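Local atomic coordinates of Slr1951 protein (Synechocystis sp., PDB entry 3HX1), a protein that is of unknown function but carries an FHA domain, a fold whose relatives typically recognise phosphothreonine-containing peptides. Residues Q10-I15 against Y112-R117; E29-I34 against H53-R58. All coordinates share one frame; numbering follows the deposited sequence.

How the interactions relate
Interactions 1 and 2 lie in the two facing sheets of the FHA sandwich: interaction 1 joins the chain's first and last strands, neighbours within one sheet, and interaction 2 pairs two strands of the other. Along the chain, interaction 2 is nested inside the loop that interaction 1 closes. Their centres are about 16 Å apart, yet they meet in the interior, where Leu14 CD2 lies 4.2 Å from Leu56 CD1. Tyr68 gives a second link, its ring edge-to-face with His12 and its hydroxyl bonded to Glu29 O. His53, of the FHA Ser-x-x-His signature, lies at the end of interaction 2 remote from Gln10 and Arg117, consistent with peptide-binding loops far from the chain termini.

Interaction 1: residues Q10-I15 against Y112-R117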
loop_
_atom_site.group_PDB
_atom_site.type_symbol
_atom_site.label_atom_id
_atom_site.label_comp_id
_atom_site.label_asym_id
_atom_site.label_seq_id
_atom_site.Cartn_x
_atom_site.Cartn_y
_atom_site.Cartn_z
ATOM N N GLN A 10 -2.624 -7.871 18.715
ATOM C CA GLN A 10 -2.865 -6.935 17.623
ATOM C C GLN A 10 -2.364 -7.461 16.274
ATOM O O GLN A 10 -1.276 -8.036 16.190
ATOM C CB GLN A 10 -2.189 -5.601 17.932
ATOM C CG GLN A 10 -2.610 -4.972 19.244
ATOM C CD GLN A 10 -1.658 -3.874 19.678
ATOM O OE1 GLN A 10 -0.477 -4.127 19.924
ATOM N NE2 GLN A 10 -2.165 -2.648 19.771
ATOM N N GLU A 11 -3.161 -7.264 15.225
ATOM C CA GLU A 11 -2.788 -7.711 13.885
ATOM C C GLU A 11 -2.733 -6.563 12.878
ATOM O O GLU A 11 -3.421 -5.550 13.038
ATOM C CB GLU A 11 -3.754 -8.801 13.399
ATOM C CG GLU A 11 -5.230 -8.544 13.706
ATOM C CD GLU A 11 -6.136 -9.676 13.227
ATOM O OE1 GLU A 11 -5.620 -10.786 12.971
ATOM O OE2 GLU A 11 -7.363 -9.463 13.116
ATOM N N HIS A 12 -1.902 -6.734 11.851
ATOM C CA HIS A 12 -1.709 -5.732 10.803
ATOM C C HIS A 12 -2.800 -5.830 9.752
ATOM O O HIS A 12 -2.869 -6.820 9.016
ATOM C CB HIS A 12 -0.344 -5.933 10.143
ATOM C CG HIS A 12 0.801 -5.866 11.107
ATOM N ND1 HIS A 12 1.173 -4.700 11.735
ATOM C CD2 HIS A 12 1.629 -6.830 11.577
ATOM C CE1 HIS A 12 2.184 -4.945 12.553
ATOM N NE2 HIS A 12 2.478 -6.228 12.476
ATOM N N ILE A 13 -3.644 -4.800 9.679
ATOM C CA ILE A 13 -4.749 -4.776 8.727
ATOM C C ILE A 13 -4.634 -3.645 7.720
ATOM O O ILE A 13 -4.386 -2.493 8.082
ATOM C CB ILE A 13 -6.109 -4.630 9.443
ATOM C CG1 ILE A 13 -6.353 -5.822 10.371
ATOM C CG2 ILE A 13 -7.225 -4.534 8.420
ATOM C CD1 ILE A 13 -6.284 -7.166 9.682
ATOM N N LEU A 14 -4.839 -3.982 6.453
ATOM C CA LEU A 14 -4.766 -3.005 5.380
ATOM C C LEU A 14 -6.152 -2.804 4.759
ATOM O O LEU A 14 -6.689 -3.729 4.137
ATOM C CB LEU A 14 -3.786 -3.499 4.309
ATOM C CG LEU A 14 -3.015 -2.438 3.526
ATOM C CD1 LEU A 14 -2.215 -1.583 4.504
ATOM C CD2 LEU A 14 -2.091 -3.099 2.516
ATOM N N ILE A 15 -6.736 -1.616 4.938
ATOM C CA ILE A 15 -8.040 -1.325 4.348
ATOM C C ILE A 15 -7.808 -0.730 2.958
ATOM O O ILE A 15 -7.327 0.399 2.813
ATOM C CB ILE A 15 -8.858 -0.320 5.192
ATOM C CG1 ILE A 15 -9.070 -0.868 6.603
ATOM C CG2 ILE A 15 -10.211 -0.051 4.531
ATOM C CD1 ILE A 15 -7.908 -0.613 7.525
ATOM N N TYR A 112 -3.955 1.930 7.052
ATOM C CA TYR A 112 -3.334 0.899 7.868
ATOM C C TYR A 112 -3.870 0.964 9.282
ATOM O O TYR A 112 -4.207 2.040 9.778
ATOM C CB TYR A 112 -1.811 1.053 7.886
ATOM C CG TYR A 112 -1.134 0.143 8.890
ATOM C CD1 TYR A 112 -0.836 0.599 10.171
ATOM C CD2 TYR A 112 -0.799 -1.179 8.567
ATOM C CE1 TYR A 112 -0.218 -0.219 11.113
ATOM C CE2 TYR A 112 -0.182 -2.015 9.511
ATOM C CZ TYR A 112 0.108 -1.517 10.782
ATOM O OH TYR A 112 0.756 -2.290 11.720
ATOM N N GLU A 113 -3.960 -0.194 9.926
ATOM C CA GLU A 113 -4.455 -0.255 11.294
ATOM C C GLU A 113 -3.818 -1.397 12.066
ATOM O O GLU A 113 -3.594 -2.477 11.527
ATOM C CB GLU A 113 -5.979 -0.417 11.307
ATOM C CG GLU A 113 -6.746 0.894 11.210
ATOM C CD GLU A 113 -8.248 0.693 11.233
ATOM O OE1 GLU A 113 -8.731 -0.077 12.087
ATOM O OE2 GLU A 113 -8.947 1.311 10.404
ATOM N N TYR A 114 -3.498 -1.142 13.328
ATOM C CA TYR A 114 -2.915 -2.166 14.178
ATOM C C TYR A 114 -4.019 -2.521 15.156
ATOM O O TYR A 114 -4.076 -2.012 16.273
ATOM C CB TYR A 114 -1.689 -1.627 14.911
ATOM C CG TYR A 114 -0.839 -2.728 15.503
ATOM C CD1 TYR A 114 -0.627 -3.918 14.801
ATOM C CD2 TYR A 114 -0.243 -2.585 16.752
ATOM C CE1 TYR A 114 0.144 -4.933 15.329
ATOM C CE2 TYR A 114 0.537 -3.597 17.289
ATOM C CZ TYR A 114 0.722 -4.769 16.572
ATOM O OH TYR A 114 1.455 -5.795 17.115
ATOM N N ARG A 115 -4.904 -3.394 14.693
ATOM C CA ARG A 115 -6.076 -3.841 15.438
ATOM C C ARG A 115 -5.793 -4.910 16.488
ATOM O O ARG A 115 -4.953 -5.785 16.282
ATOM C CB ARG A 115 -7.111 -4.356 14.443
ATOM C CG ARG A 115 -8.502 -4.503 14.978
ATOM C CD ARG A 115 -9.416 -4.762 13.810
ATOM N NE ARG A 115 -9.273 -3.718 12.796
ATOM C CZ ARG A 115 -9.678 -3.837 11.537
ATOM N NH1 ARG A 115 -10.247 -4.965 11.127
ATOM N NH2 ARG A 115 -9.540 -2.824 10.695
ATOM N N ARG A 116 -6.538 -4.843 17.593
ATOM C CA ARG A 116 -6.389 -5.756 18.721
ATOM C C ARG A 116 -7.233 -7.031 18.685
ATOM O O ARG A 116 -6.681 -8.125 18.759
ATOM C CB ARG A 116 -6.659 -4.988 20.019
ATOM C CG ARG A 116 -6.561 -5.816 21.287
ATOM C CD ARG A 116 -6.389 -4.941 22.526
ATOM N NE ARG A 116 -5.120 -4.214 22.510
ATOM C CZ ARG A 116 -4.446 -3.859 23.600
ATOM N NH1 ARG A 116 -4.918 -4.165 24.802
ATOM N NH2 ARG A 116 -3.298 -3.203 23.491
ATOM N N ARG A 117 -8.555 -6.889 18.593
ATOM C CA ARG A 117 -9.500 -8.024 18.559
ATOM C C ARG A 117 -9.605 -8.806 19.874
ATOM O O ARG A 117 -10.727 -9.257 20.196
ATOM C CB ARG A 117 -9.161 -8.992 17.411
ATOM C CG ARG A 117 -8.171 -10.099 17.750
ATOM C CD ARG A 117 -7.407 -10.523 16.506
ATOM N NE ARG A 117 -6.313 -11.442 16.807
ATOM C CZ ARG A 117 -6.370 -12.758 16.634
ATOM N NH1 ARG A 117 -7.469 -13.328 16.157
ATOM N NH2 ARG A 117 -5.322 -13.506 16.938
#
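This is an antiparallel strand pairing in which Glu11 to Leu14 run beside Tyr112 to Arg115, joining the first and last strands near the chain termini. Ile13 N reaches Glu113 O at 3.0 Å, nearly straight (170°), and Glu113 N returns to Ile13 O. On one face His12, Tyr112 and Tyr114 cluster. Tyr112 CG stands anti to the backbone N (chi1 171°), and the ring's OH end comes to the imidazole edge at His12 ND1; either could be the donor, and the modelled 2.4 Å makes the exact geometry doubtful. The His12 and Tyr114 rings are nearly parallel but slid apart, and Gln10 CB sits over the centre of the Tyr114 ring, 3.4 Å from its centroid, a CH-pi contact. Such pairing of terminal strands is a feature of the FHA beta sandwich, here with strand 21-27 on the far side of strand 11-18. Arginine suits position 115: its flat guanidinium lies over Ile13 CG1 while NH2 forms a salt bridge to Glu113 OE1 (3.2 Å) and NH1 one to Glu24. Glu113 OE2 also bridges to Arg111. A leucine in place of Arg115 would probably leave Glu24 without this charged mate and Glu113 dependent on Arg111.

Interaction 2: residues E29-I34 against H53-R58; sequences ETFYTI and HAVLVR
A classic beta bulge, with His53 and Ala54 both facing Ile34, ends this antiparallel pairing at the Ser-x-x-His signature of the FHA domain. Ile34 O is gripped twice, by Ala54 N at 3.2 Å and by His53 N at a modelled 2.5 Å, shorter than usual and not to be pressed. Strand 54-58 begins at the bulge, just after His53, whose ring is held by partners outside the strand pair: ND1 bonds Ser50 N and NE2 bonds Gly83 O. An imidazole suits this place because its two nitrogens can tie two loops together, as in FHA relatives, where this histidine supports the peptide-binding loops. Beyond the bulge, Tyr32 and Leu56 form a hydrogen-bonded pair, with Leu56 N 2.8 Å from Tyr32 O. On their face Ile34 and Leu56 meet by branch ends, CD1 to CD1 at 3.5 Å, aliphatic groups fit for the interior. On the other face Phe31, with CG anti to the backbone N (chi1 -177°), has its ring against two valines, CD1 touching Val57 CG1 and CZ touching Val55 CG1, each at 3.7 Å. At the far end Glu29 O lies over one face of the Arg58 guanidinium, NH2 makes a weak bond to Thr30 OG1 at 3.1 Å, and NH1 bonds Thr28 O. The Tyr32 hydroxyl accepts from Glu29 N at 2.7 Å (166°) and also bonds Thr28 N, so one tyrosine oxygen ties down the segment leading into the strand. Strand 54-58 lies between strands 31-35 and 68-72, strand 42-43 flanks 31-35 through Thr33, and Tyr32 and Leu56 pack on Leu27 of the facing sheet.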
loop_
_atom_site.group_PDB
_atom_site.type_symbol
_atom_site.label_atom_id
_atom_site.label_comp_id
_atom_site.label_asym_id
_atom_site.label_seq_id
_atom_site.Cartn_x
_atom_site.Cartn_y
_atom_site.Cartn_z
ATOM N N GLU A 29 2.939 -11.488 5.723
ATOM C CA GLU A 29 4.301 -11.705 5.256
ATOM C C GLU A 29 5.310 -10.583 5.481
ATOM O O GLU A 29 4.974 -9.501 5.961
ATOM C CB GLU A 29 4.278 -12.083 3.770
ATOM C CG GLU A 29 3.511 -13.372 3.464
ATOM C CD GLU A 29 4.000 -14.553 4.293
ATOM O OE1 GLU A 29 5.192 -14.908 4.179
ATOM O OE2 GLU A 29 3.193 -15.121 5.063
ATOM N N THR A 30 6.552 -10.872 5.104
ATOM C CA THR A 30 7.680 -9.967 5.250
ATOM C C THR A 30 7.826 -8.955 4.123
ATOM O O THR A 30 8.293 -7.829 4.334
ATOM C CB THR A 30 8.981 -10.773 5.332
ATOM O OG1 THR A 30 9.008 -11.502 6.564
ATOM C CG2 THR A 30 10.189 -9.860 5.243
ATOM N N PHE A 31 7.437 -9.364 2.923
ATOM C CA PHE A 31 7.546 -8.513 1.750
ATOM C C PHE A 31 6.254 -8.643 0.942
ATOM O O PHE A 31 5.702 -9.733 0.806
ATOM C CB PHE A 31 8.746 -8.975 0.921
ATOM C CG PHE A 31 9.023 -8.132 -0.289
ATOM C CD1 PHE A 31 9.817 -6.994 -0.199
ATOM C CD2 PHE A 31 8.512 -8.494 -1.526
ATOM C CE1 PHE A 31 10.099 -6.232 -1.329
ATOM C CE2 PHE A 31 8.787 -7.739 -2.662
ATOM C CZ PHE A 31 9.583 -6.605 -2.563
ATOM N N TYR A 32 5.769 -7.523 0.420
ATOM C CA TYR A 32 4.549 -7.521 -0.375
ATOM C C TYR A 32 4.674 -6.520 -1.504
ATOM O O TYR A 32 5.009 -5.363 -1.265
ATOM C CB TYR A 32 3.351 -7.102 0.473
ATOM C CG TYR A 32 2.773 -8.145 1.394
ATOM C CD1 TYR A 32 2.103 -9.262 0.893
ATOM C CD2 TYR A 32 2.826 -7.977 2.778
ATOM C CE1 TYR A 32 1.485 -10.177 1.750
ATOM C CE2 TYR A 32 2.213 -8.883 3.643
ATOM C CZ TYR A 32 1.545 -9.982 3.126
ATOM O OH TYR A 32 0.928 -10.863 3.991
ATOM N N THR A 33 4.421 -6.947 -2.736
ATOM C CA THR A 33 4.452 -6.004 -3.847
ATOM C C THR A 33 3.008 -5.558 -3.966
ATOM O O THR A 33 2.092 -6.307 -3.622
ATOM C CB THR A 33 4.891 -6.641 -5.180
ATOM O OG1 THR A 33 4.087 -7.796 -5.451
ATOM C CG2 THR A 33 6.357 -7.031 -5.125
ATOM N N ILE A 34 2.798 -4.344 -4.445
ATOM C CA ILE A 34 1.455 -3.811 -4.567
ATOM C C ILE A 34 1.271 -3.180 -5.929
ATOM O O ILE A 34 2.165 -2.485 -6.422
ATOM C CB ILE A 34 1.217 -2.739 -3.499
ATOM C CG1 ILE A 34 1.374 -3.350 -2.106
ATOM C CG2 ILE A 34 -0.154 -2.130 -3.671
ATOM C CD1 ILE A 34 1.346 -2.329 -0.998
ATOM N N HIS A 53 3.092 -0.868 -8.144
ATOM C CA HIS A 53 3.227 0.497 -7.642
ATOM C C HIS A 53 4.167 0.701 -6.456
ATOM O O HIS A 53 4.782 1.758 -6.320
ATOM C CB HIS A 53 1.839 1.018 -7.271
ATOM C CG HIS A 53 1.724 2.507 -7.318
ATOM N ND1 HIS A 53 1.186 3.178 -8.398
ATOM C CD2 HIS A 53 2.069 3.458 -6.412
ATOM C CE1 HIS A 53 1.199 4.479 -8.155
ATOM N NE2 HIS A 53 1.729 4.674 -6.957
ATOM N N ALA A 54 4.274 -0.293 -5.586
ATOM C CA ALA A 54 5.139 -0.146 -4.436
ATOM C C ALA A 54 5.430 -1.479 -3.767
ATOM O O ALA A 54 5.029 -2.532 -4.267
ATOM C CB ALA A 54 4.490 0.799 -3.446
ATOM N N VAL A 55 6.142 -1.422 -2.643
ATOM C CA VAL A 55 6.462 -2.616 -1.875
ATOM C C VAL A 55 6.378 -2.341 -0.375
ATOM O O VAL A 55 6.583 -1.217 0.080
ATOM C CB VAL A 55 7.873 -3.150 -2.195
ATOM C CG1 VAL A 55 7.967 -3.511 -3.659
ATOM C CG2 VAL A 55 8.916 -2.109 -1.820
ATOM N N LEU A 56 6.068 -3.389 0.379
ATOM C CA LEU A 56 5.946 -3.321 1.826
ATOM C C LEU A 56 6.937 -4.302 2.414
ATOM O O LEU A 56 6.896 -5.494 2.099
ATOM C CB LEU A 56 4.540 -3.729 2.267
ATOM C CG LEU A 56 3.391 -2.784 1.935
ATOM C CD1 LEU A 56 2.082 -3.457 2.282
ATOM C CD2 LEU A 56 3.556 -1.484 2.709
ATOM N N VAL A 57 7.835 -3.807 3.257
ATOM C CA VAL A 57 8.813 -4.677 3.883
ATOM C C VAL A 57 8.673 -4.523 5.390
ATOM O O VAL A 57 8.685 -3.405 5.912
ATOM C CB VAL A 57 10.264 -4.308 3.458
ATOM C CG1 VAL A 57 10.328 -4.082 1.956
ATOM C CG2 VAL A 57 10.729 -3.066 4.187
ATOM N N ARG A 58 8.514 -5.640 6.091
ATOM C CA ARG A 58 8.383 -5.579 7.537
ATOM C C ARG A 58 9.792 -5.451 8.082
ATOM O O ARG A 58 10.709 -6.094 7.564
ATOM C CB ARG A 58 7.725 -6.849 8.056
ATOM C CG ARG A 58 7.228 -6.759 9.497
ATOM C CD ARG A 58 6.310 -7.931 9.796
ATOM N NE ARG A 58 6.954 -9.192 9.439
ATOM C CZ ARG A 58 6.307 -10.340 9.268
ATOM N NH1 ARG A 58 4.989 -10.384 9.422
ATOM N NH2 ARG A 58 6.977 -11.440 8.936
#